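PDB 3RFI: Asp from Solanum tuberosum, which forms the saposin-like domain of a plant aspartic protease and, like other saposin-like proteins, probably interacts with lipids and membranes. Local coordinates for residues Val7-Glu20 against Lys93-Ile107. Sequence-based numbering, arbitrary orientation.
Sequences VSMECKTIVSQYGE and KEKVLEYVNQLCEKI
Cys-11 and Cys-104 are joined by a disulfide, SG to SG 2.0 Å with a torsion of -61° about the S–S bond. Cys-11 swings its sulfur anti to the backbone N (chi1 -170°), which carries it across to the sulfur of Cys-104. Helices 7-20 and 93-104 run antiparallel at 166°, their axes 8.9 Å apart.

Van der Waals packing continues from the bridge in both directions. Val-15 is a knob in a hole formed by Leu-97, Val-100, Asn-101 and Cys-104; its CG2 presses tightly on Val-100 CG1 at 3.4 Å, while CG1 comes within 3.6 Å of Leu-97 O. Gly-19 brings bare backbone to Leu-97, whose CD2 is 3.6 Å from its O. Beyond the disulfide, Ile-107 sets CD1 against Cys-11 CB and CG2 against Val-7 CG1.

In the circularly permuted saposin fold of plant aspartic proteases, the first and last helices correspond to the third and second of an ordinary saposin, where the equivalent disulfide links the same two.

Among the polar contacts, Ser-8 OG donates to Cys-104 O (2.8 Å) from above the carbonyl plane; Ile-107 N, closing a type I turn, reaches that oxygen from the opposite face. A water donates to both Lys-12 O and Asn-101 OD1. At the far end, Glu-20 OE2 and Lys-93 NZ form a long salt bridge of 3.8 Å.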
# COMPACT_ATOMS: atom_id res chain seq x y z
N VAL A 7 -22.98 -3.15 5.66
CA VAL A 7 -21.76 -2.65 5.03
C VAL A 7 -20.63 -2.63 6.07
O VAL A 7 -19.51 -3.00 5.78
CB VAL A 7 -21.96 -1.27 4.29
CG1 VAL A 7 -20.62 -0.66 3.89
CG2 VAL A 7 -22.77 -1.47 3.04
N SER A 8 -20.92 -2.22 7.29
CA SER A 8 -19.90 -2.21 8.33
C SER A 8 -19.31 -3.62 8.54
O SER A 8 -18.09 -3.81 8.53
CB SER A 8 -20.52 -1.68 9.62
OG SER A 8 -19.49 -1.58 10.56
N MET A 9 -20.19 -4.61 8.68
CA MET A 9 -19.78 -6.01 8.79
C MET A 9 -18.89 -6.44 7.65
O MET A 9 -17.86 -7.12 7.87
CB MET A 9 -21.00 -6.94 8.80
CG MET A 9 -21.70 -7.09 10.11
SD MET A 9 -23.18 -8.15 9.93
CE MET A 9 -24.42 -7.32 10.95
N GLU A 10 -19.29 -6.09 6.43
CA GLU A 10 -18.52 -6.40 5.23
C GLU A 10 -17.14 -5.72 5.24
O GLU A 10 -16.15 -6.31 4.83
CB GLU A 10 -19.30 -5.99 3.96
CG GLU A 10 -20.43 -6.93 3.64
CD GLU A 10 -19.93 -8.28 3.18
OE1 GLU A 10 -19.74 -9.15 4.04
OE2 GLU A 10 -19.74 -8.47 1.97
N CYS A 11 -17.10 -4.47 5.70
CA CYS A 11 -15.85 -3.77 5.92
C CYS A 11 -14.97 -4.53 6.91
O CYS A 11 -13.81 -4.76 6.64
CB CYS A 11 -16.13 -2.36 6.49
SG CYS A 11 -14.62 -1.34 6.51
N LYS A 12 -15.55 -4.90 8.05
CA LYS A 12 -14.79 -5.67 9.04
C LYS A 12 -14.32 -7.01 8.57
O LYS A 12 -13.22 -7.43 8.92
CB LYS A 12 -15.53 -5.77 10.37
CG LYS A 12 -15.47 -4.46 11.14
CD LYS A 12 -16.22 -4.61 12.46
CE LYS A 12 -16.75 -3.28 12.96
NZ LYS A 12 -17.89 -3.46 13.94
N THR A 13 -15.13 -7.65 7.73
CA THR A 13 -14.74 -8.92 7.14
C THR A 13 -13.55 -8.72 6.24
O THR A 13 -12.58 -9.48 6.30
CB THR A 13 -15.90 -9.54 6.38
OG1 THR A 13 -16.91 -9.84 7.35
CG2 THR A 13 -15.47 -10.87 5.70
N ILE A 14 -13.60 -7.66 5.42
CA ILE A 14 -12.47 -7.34 4.62
C ILE A 14 -11.21 -7.24 5.50
O ILE A 14 -10.19 -7.86 5.21
CB ILE A 14 -12.65 -6.00 3.84
CG1 ILE A 14 -13.65 -6.16 2.68
CG2 ILE A 14 -11.29 -5.42 3.41
CD1 ILE A 14 -13.22 -7.12 1.53
N VAL A 15 -11.26 -6.43 6.55
CA VAL A 15 -10.05 -6.24 7.33
C VAL A 15 -9.60 -7.57 8.00
O VAL A 15 -8.43 -7.97 7.88
CB VAL A 15 -10.21 -5.09 8.39
CG1 VAL A 15 -8.91 -4.90 9.20
CG2 VAL A 15 -10.61 -3.78 7.71
N SER A 16 -10.51 -8.24 8.69
CA SER A 16 -10.14 -9.42 9.48
C SER A 16 -9.76 -10.58 8.57
O SER A 16 -8.75 -11.21 8.81
CB SER A 16 -11.26 -9.84 10.42
OG SER A 16 -12.37 -10.26 9.67
N GLN A 17 -10.55 -10.82 7.52
CA GLN A 17 -10.32 -11.98 6.64
C GLN A 17 -9.40 -11.72 5.48
O GLN A 17 -8.75 -12.64 5.01
CB GLN A 17 -11.64 -12.51 6.10
CG GLN A 17 -12.43 -13.07 7.21
CD GLN A 17 -13.45 -13.99 6.71
OE1 GLN A 17 -13.19 -14.79 5.80
NE2 GLN A 17 -14.66 -13.89 7.27
N TYR A 18 -9.36 -10.49 5.01
CA TYR A 18 -8.64 -10.20 3.78
C TYR A 18 -7.63 -9.07 3.92
O TYR A 18 -6.95 -8.75 2.98
CB TYR A 18 -9.61 -9.75 2.67
CG TYR A 18 -10.59 -10.81 2.29
CD1 TYR A 18 -11.82 -10.87 2.90
CD2 TYR A 18 -10.27 -11.75 1.31
CE1 TYR A 18 -12.77 -11.83 2.55
CE2 TYR A 18 -11.18 -12.71 0.96
CZ TYR A 18 -12.43 -12.75 1.56
OH TYR A 18 -13.34 -13.69 1.19
N GLY A 19 -7.51 -8.50 5.12
CA GLY A 19 -6.80 -7.19 5.23
C GLY A 19 -5.33 -7.33 4.93
O GLY A 19 -4.78 -6.54 4.18
N GLU A 20 -4.67 -8.30 5.53
CA GLU A 20 -3.25 -8.49 5.27
C GLU A 20 -3.02 -8.84 3.81
O GLU A 20 -2.07 -8.37 3.20
CB GLU A 20 -2.64 -9.60 6.15
CG GLU A 20 -2.55 -9.20 7.57
CD GLU A 20 -1.56 -10.05 8.32
OE1 GLU A 20 -1.19 -11.12 7.79
OE2 GLU A 20 -1.16 -9.62 9.43
N LYS A 93 1.92 -2.16 8.44
CA LYS A 93 0.78 -3.00 8.13
C LYS A 93 -0.26 -2.91 9.23
O LYS A 93 -1.42 -2.67 8.95
CB LYS A 93 1.22 -4.46 7.94
CG LYS A 93 0.05 -5.47 7.93
CD LYS A 93 0.51 -6.89 8.36
CE LYS A 93 1.84 -7.29 7.68
NZ LYS A 93 1.90 -8.73 7.36
N GLU A 94 0.17 -3.08 10.49
CA GLU A 94 -0.79 -3.16 11.59
C GLU A 94 -1.47 -1.79 11.79
O GLU A 94 -2.67 -1.71 12.10
CB GLU A 94 -0.12 -3.63 12.89
CG GLU A 94 0.52 -5.06 12.83
CD GLU A 94 1.41 -5.38 14.08
OE1 GLU A 94 1.33 -4.65 15.09
OE2 GLU A 94 2.22 -6.35 14.05
N LYS A 95 -0.71 -0.72 11.59
CA LYS A 95 -1.23 0.65 11.72
C LYS A 95 -2.29 0.85 10.63
O LYS A 95 -3.35 1.43 10.86
CB LYS A 95 -0.07 1.63 11.51
CG LYS A 95 -0.39 3.12 11.63
CD LYS A 95 0.91 3.84 12.02
CE LYS A 95 0.92 5.28 11.57
NZ LYS A 95 -0.09 6.08 12.33
N VAL A 96 -2.01 0.37 9.43
CA VAL A 96 -2.90 0.62 8.34
C VAL A 96 -4.18 -0.18 8.55
O VAL A 96 -5.26 0.37 8.39
CB VAL A 96 -2.31 0.22 7.01
CG1 VAL A 96 -3.38 0.30 5.90
CG2 VAL A 96 -1.18 1.18 6.65
N LEU A 97 -4.05 -1.46 8.89
CA LEU A 97 -5.25 -2.29 9.15
C LEU A 97 -6.11 -1.77 10.30
O LEU A 97 -7.34 -1.77 10.21
CB LEU A 97 -4.91 -3.75 9.29
CG LEU A 97 -4.21 -4.34 8.06
CD1 LEU A 97 -3.94 -5.83 8.26
CD2 LEU A 97 -5.04 -4.13 6.82
N GLU A 98 -5.48 -1.31 11.37
CA GLU A 98 -6.18 -0.74 12.50
C GLU A 98 -6.89 0.55 12.06
O GLU A 98 -8.04 0.75 12.38
CB GLU A 98 -5.23 -0.51 13.69
CG GLU A 98 -5.88 0.03 14.94
CD GLU A 98 -7.13 -0.74 15.30
OE1 GLU A 98 -8.15 -0.09 15.60
OE2 GLU A 98 -7.09 -1.99 15.24
N TYR A 99 -6.20 1.42 11.33
CA TYR A 99 -6.87 2.62 10.77
C TYR A 99 -8.15 2.29 9.99
O TYR A 99 -9.21 2.92 10.18
CB TYR A 99 -5.88 3.32 9.81
CG TYR A 99 -6.42 4.57 9.19
CD1 TYR A 99 -6.95 4.54 7.91
CD2 TYR A 99 -6.39 5.79 9.88
CE1 TYR A 99 -7.41 5.68 7.31
CE2 TYR A 99 -6.84 6.94 9.31
CZ TYR A 99 -7.37 6.88 8.01
OH TYR A 99 -7.86 8.02 7.44
N VAL A 100 -8.04 1.33 9.08
CA VAL A 100 -9.18 0.91 8.25
C VAL A 100 -10.27 0.32 9.14
O VAL A 100 -11.46 0.63 8.97
CB VAL A 100 -8.77 -0.13 7.24
CG1 VAL A 100 -10.00 -0.68 6.48
CG2 VAL A 100 -7.71 0.49 6.30
N ASN A 101 -9.86 -0.53 10.08
CA ASN A 101 -10.82 -1.14 10.94
C ASN A 101 -11.61 -0.08 11.74
O ASN A 101 -12.82 -0.21 11.91
CB ASN A 101 -10.10 -2.09 11.90
CG ASN A 101 -11.04 -3.09 12.50
OD1 ASN A 101 -11.81 -3.73 11.76
ND2 ASN A 101 -11.02 -3.22 13.83
N GLN A 102 -10.91 0.93 12.28
CA GLN A 102 -11.58 1.97 13.04
C GLN A 102 -12.61 2.69 12.14
O GLN A 102 -13.64 3.09 12.60
CB GLN A 102 -10.58 2.99 13.61
CG GLN A 102 -9.65 2.41 14.70
CD GLN A 102 -10.28 2.22 16.08
OE1 GLN A 102 -11.47 1.88 16.22
NE2 GLN A 102 -9.45 2.44 17.14
N LEU A 103 -12.29 2.86 10.86
CA LEU A 103 -13.24 3.43 9.88
C LEU A 103 -14.42 2.50 9.57
O LEU A 103 -15.56 2.98 9.47
CB LEU A 103 -12.51 3.87 8.60
CG LEU A 103 -11.75 5.16 8.83
CD1 LEU A 103 -10.62 5.26 7.77
CD2 LEU A 103 -12.68 6.40 8.74
N CYS A 104 -14.19 1.18 9.46
CA CYS A 104 -15.29 0.24 9.31
C CYS A 104 -16.30 0.48 10.41
O CYS A 104 -17.51 0.43 10.16
CB CYS A 104 -14.84 -1.22 9.49
SG CYS A 104 -13.70 -1.71 8.26
N GLU A 105 -15.80 0.69 11.63
CA GLU A 105 -16.65 0.86 12.82
C GLU A 105 -17.43 2.16 12.79
O GLU A 105 -18.36 2.34 13.56
CB GLU A 105 -15.82 0.78 14.11
CG GLU A 105 -15.18 -0.60 14.28
CD GLU A 105 -14.18 -0.69 15.43
OE1 GLU A 105 -13.68 -1.82 15.68
OE2 GLU A 105 -13.92 0.35 16.09
N LYS A 106 -17.05 3.06 11.89
CA LYS A 106 -17.76 4.31 11.71
C LYS A 106 -18.83 4.27 10.61
O LYS A 106 -19.50 5.28 10.36
CB LYS A 106 -16.74 5.43 11.51
CG LYS A 106 -16.00 5.73 12.81
CD LYS A 106 -15.05 6.88 12.65
CE LYS A 106 -14.51 7.28 14.02
NZ LYS A 106 -13.52 6.22 14.47
N ILE A 107 -18.95 3.13 9.93
CA ILE A 107 -19.94 2.94 8.90
C ILE A 107 -21.29 2.68 9.59
O ILE A 107 -21.41 1.73 10.34
CB ILE A 107 -19.60 1.74 7.96
CG1 ILE A 107 -18.25 1.98 7.27
CG2 ILE A 107 -20.72 1.57 6.86
CD1 ILE A 107 -17.73 0.75 6.54
O HOH W 1 -12.16 -6.37 11.32